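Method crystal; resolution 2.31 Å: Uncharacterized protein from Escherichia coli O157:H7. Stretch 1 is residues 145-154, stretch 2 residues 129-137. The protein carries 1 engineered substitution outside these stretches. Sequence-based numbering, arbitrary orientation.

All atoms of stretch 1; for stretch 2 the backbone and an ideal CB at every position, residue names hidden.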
# COMPACT_ATOMS: atom_id res chain seq x y z
N TYR A 145 2.81 7.47 2.94
CA TYR A 145 1.45 6.96 3.08
C TYR A 145 1.39 5.48 2.71
O TYR A 145 2.03 5.04 1.77
CB TYR A 145 0.49 7.75 2.20
CG TYR A 145 0.25 9.13 2.72
CD1 TYR A 145 1.17 10.15 2.47
CD2 TYR A 145 -0.86 9.42 3.50
CE1 TYR A 145 0.97 11.42 2.97
CE2 TYR A 145 -1.07 10.69 3.99
CZ TYR A 145 -0.16 11.69 3.73
OH TYR A 145 -0.37 12.95 4.22
N ILE A 146 0.63 4.71 3.49
CA ILE A 146 0.36 3.31 3.17
C ILE A 146 -0.82 3.23 2.19
O ILE A 146 -1.83 3.92 2.36
CB ILE A 146 -0.01 2.51 4.44
CG1 ILE A 146 1.05 2.69 5.52
CG2 ILE A 146 -0.23 1.03 4.11
CD1 ILE A 146 2.32 2.02 5.20
N VAL A 147 -0.68 2.38 1.17
CA VAL A 147 -1.79 2.08 0.28
C VAL A 147 -2.14 0.60 0.32
O VAL A 147 -1.31 -0.26 0.04
CB VAL A 147 -1.47 2.46 -1.18
CG1 VAL A 147 -2.72 2.30 -2.05
CG2 VAL A 147 -0.91 3.90 -1.24
N VAL A 148 -3.38 0.32 0.69
CA VAL A 148 -3.90 -1.04 0.66
C VAL A 148 -4.83 -1.17 -0.55
O VAL A 148 -5.92 -0.58 -0.59
CB VAL A 148 -4.69 -1.38 1.96
CG1 VAL A 148 -5.18 -2.82 1.94
CG2 VAL A 148 -3.83 -1.13 3.20
N VAL A 149 -4.38 -1.93 -1.55
CA VAL A 149 -5.13 -2.09 -2.79
C VAL A 149 -5.82 -3.47 -2.82
O VAL A 149 -5.20 -4.50 -2.52
CB VAL A 149 -4.21 -1.87 -4.03
CG1 VAL A 149 -3.00 -2.81 -3.98
CG2 VAL A 149 -4.98 -2.03 -5.37
N TYR A 150 -7.11 -3.49 -3.16
CA TYR A 150 -7.89 -4.74 -3.16
C TYR A 150 -8.93 -4.85 -4.29
O TYR A 150 -9.35 -3.84 -4.87
CB TYR A 150 -8.55 -4.97 -1.79
CG TYR A 150 -9.57 -3.91 -1.37
CD1 TYR A 150 -9.16 -2.72 -0.77
CD2 TYR A 150 -10.94 -4.12 -1.57
CE1 TYR A 150 -10.07 -1.76 -0.36
CE2 TYR A 150 -11.88 -3.16 -1.18
CZ TYR A 150 -11.44 -1.98 -0.57
OH TYR A 150 -12.35 -1.02 -0.19
N ARG A 151 -9.30 -6.09 -4.61
CA ARG A 151 -10.37 -6.37 -5.58
C ARG A 151 -11.71 -6.17 -4.90
O ARG A 151 -12.03 -6.84 -3.92
CB ARG A 151 -10.32 -7.82 -6.07
CG ARG A 151 -8.99 -8.29 -6.67
CD ARG A 151 -8.67 -7.60 -7.98
NE ARG A 151 -9.75 -7.71 -8.96
CZ ARG A 151 -9.57 -7.65 -10.28
NH1 ARG A 151 -8.34 -7.53 -10.79
NH2 ARG A 151 -10.63 -7.74 -11.10
N ASN A 152 -12.50 -5.23 -5.42
CA ASN A 152 -13.86 -5.01 -4.91
C ASN A 152 -14.82 -6.06 -5.47
O ASN A 152 -15.93 -6.26 -4.96
CB ASN A 152 -14.33 -3.62 -5.33
CG ASN A 152 -15.32 -3.03 -4.36
OD1 ASN A 152 -15.34 -3.39 -3.18
ND2 ASN A 152 -16.14 -2.12 -4.86
N ASP A 153 -14.38 -6.73 -6.53
CA ASP A 153 -15.21 -7.70 -7.23
C ASP A 153 -14.99 -9.10 -6.68
O ASP A 153 -15.43 -10.08 -7.26
CB ASP A 153 -14.98 -7.66 -8.76
CG ASP A 153 -13.49 -7.64 -9.14
OD1 ASP A 153 -12.62 -7.45 -8.27
OD2 ASP A 153 -13.19 -7.81 -10.34
N SER A 154 -14.29 -9.18 -5.55
CA SER A 154 -14.18 -10.43 -4.81
C SER A 154 -14.41 -10.11 -3.35
O SER A 154 -13.86 -9.13 -2.85
CB SER A 154 -12.80 -11.06 -4.97
OG SER A 154 -12.53 -11.94 -3.88
N UNK A 129 -11.50 -0.60 -12.99
CA UNK A 129 -12.79 -1.07 -12.46
C UNK A 129 -12.58 -2.03 -11.29
O UNK A 129 -11.68 -2.89 -11.36
CB UNK A 129 -13.60 -1.76 -13.56
N UNK A 130 -13.38 -1.87 -10.24
CA UNK A 130 -13.40 -2.76 -9.07
C UNK A 130 -12.08 -2.78 -8.30
O UNK A 130 -11.82 -3.71 -7.53
CB UNK A 130 -13.74 -4.18 -9.51
N UNK A 131 -11.25 -1.77 -8.51
CA UNK A 131 -10.00 -1.62 -7.79
C UNK A 131 -10.12 -0.51 -6.74
O UNK A 131 -10.32 0.65 -7.09
CB UNK A 131 -8.86 -1.32 -8.76
N UNK A 132 -10.01 -0.88 -5.47
CA UNK A 132 -10.07 0.09 -4.38
C UNK A 132 -8.73 0.23 -3.63
O UNK A 132 -7.98 -0.74 -3.46
CB UNK A 132 -11.17 -0.31 -3.40
N UNK A 133 -8.44 1.45 -3.18
CA UNK A 133 -7.26 1.72 -2.37
C UNK A 133 -7.65 2.37 -1.04
O UNK A 133 -8.23 3.46 -1.02
CB UNK A 133 -6.28 2.62 -3.13
N UNK A 134 -7.35 1.70 0.07
CA UNK A 134 -7.47 2.34 1.37
C UNK A 134 -6.13 3.01 1.67
O UNK A 134 -5.08 2.36 1.61
CB UNK A 134 -7.85 1.34 2.46
N UNK A 135 -6.15 4.31 1.95
CA UNK A 135 -4.93 5.09 2.09
C UNK A 135 -4.87 5.73 3.46
O UNK A 135 -5.88 6.20 3.97
CB UNK A 135 -4.84 6.16 1.00
N UNK A 136 -3.68 5.74 4.06
CA UNK A 136 -3.47 6.45 5.32
C UNK A 136 -1.99 6.71 5.59
O UNK A 136 -1.13 6.02 5.05
CB UNK A 136 -4.08 5.65 6.48
N UNK A 137 -1.71 7.73 6.41
CA UNK A 137 -0.33 8.11 6.74
C UNK A 137 0.44 6.95 7.36
O UNK A 137 -0.12 6.18 8.13
CB UNK A 137 -0.32 9.30 7.70

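Position 129 has an ideal CB with nothing of stretch 1 within 5.5 Å. Its phi of -65° would allow proline among many others, and the residue is P129.

Position 130 has a positive phi, 63°, which favours glycine, asparagine or aspartate. Its ideal CB points toward stretch 1 and lies 3.5 Å from D153 CG, so space is tight. Its O accepts a hydrogen bond from N152 N at 2.7 Å. A basic or small polar side chain would suit the acidic neighbour. The residue is D130. Like charges come close, with D130 OD2 3.8 Å from D153 OD2. D153 is already paired with R151 in a salt bridge, NH2 to OD2 at 2.7 Å.

Position 131 shares a sheet face with V149 and R151. A branched or long apolar side chain could reach both. The residue is I131. Its CG2 packs 3.8 Å from V149 CG2, and its CD1 lies over one face of the R151 guanidinium, 4.1 Å from NH1.

Position 132 sits over the Y150 ring, with the ideal CB 3.3 Å from CZ. The CB itself rests on the ring face, and anything beyond it must turn aside. Alanine, serine or cysteine do this easily, and others are possible. The residue is C132. Its CB makes a CH-pi contact with the ring, 3.6 Å from the Y150 centroid. C132 SG lies 3.6 Å from N152 CG. Backbone hydrogen bonds join C132 and Y150 in both directions.

Position 133 faces V147 and V149, and its ideal CB is 3.7 Å from V147 CG1. Small or medium apolar residues would suit. The residue is C133, whose SG lies 4.0 Å from V149 CB.

Position 134 shares a face with V148 and Y150. A long chain could run along the tyrosine edge. The residue is K134. Its CG lies at the edge of the Y150 ring and its CE is 3.8 Å from Y150 OH. Its N and O both hydrogen-bond V148.

Position 135 lies beside V147. Valine, leucine or isoleucine would fit. The residue is I135, with CG2 4.2 Å from Y145 CB.

Position 136, beside I146 and V148, has room for a large apolar group. The residue is F136. Its p rotamer, chi1 52°, brings the ring back so that I146 CB lies over one face, 3.7 Å from CE2.

Position 137 points away overall, but its ideal CB is 4.0 Å from Y145 CE2. Proline or a small apolar residue would suit. P137 CG packs 3.8 Å from Y145 CE2.

Stretch 2 (129-137) PDICCKIFP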
# COMPACT_ATOMS: atom_id res chain seq x y z
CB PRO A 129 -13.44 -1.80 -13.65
CG PRO A 129 -12.63 -1.38 -14.89
CD PRO A 129 -11.24 -1.09 -14.36
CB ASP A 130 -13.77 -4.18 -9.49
CG ASP A 130 -15.00 -4.21 -10.36
OD1 ASP A 130 -16.08 -3.82 -9.86
OD2 ASP A 130 -14.89 -4.62 -11.55
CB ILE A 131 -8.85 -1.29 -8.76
CG1 ILE A 131 -8.74 -2.37 -9.83
CG2 ILE A 131 -7.55 -1.16 -8.01
CD1 ILE A 131 -8.40 -3.72 -9.28
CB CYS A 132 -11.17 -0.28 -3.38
SG CYS A 132 -12.81 -0.50 -4.12
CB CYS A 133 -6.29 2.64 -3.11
SG CYS A 133 -5.53 1.90 -4.59
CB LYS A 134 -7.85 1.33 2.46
CG LYS A 134 -9.28 0.82 2.35
CD LYS A 134 -9.62 -0.22 3.45
CE LYS A 134 -11.09 -0.67 3.40
NZ LYS A 134 -12.01 0.27 4.10
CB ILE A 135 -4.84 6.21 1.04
CG1 ILE A 135 -5.02 5.65 -0.37
CG2 ILE A 135 -3.51 6.97 1.18
CD1 ILE A 135 -5.28 6.71 -1.45
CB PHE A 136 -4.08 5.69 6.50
CG PHE A 136 -3.65 4.26 6.58
CD1 PHE A 136 -4.32 3.28 5.84
CD2 PHE A 136 -2.61 3.88 7.39
CE1 PHE A 136 -3.94 1.95 5.91
CE2 PHE A 136 -2.21 2.54 7.47
CZ PHE A 136 -2.89 1.58 6.72
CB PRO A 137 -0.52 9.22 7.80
CG PRO A 137 -1.88 9.78 7.54
CD PRO A 137 -2.70 8.59 7.10
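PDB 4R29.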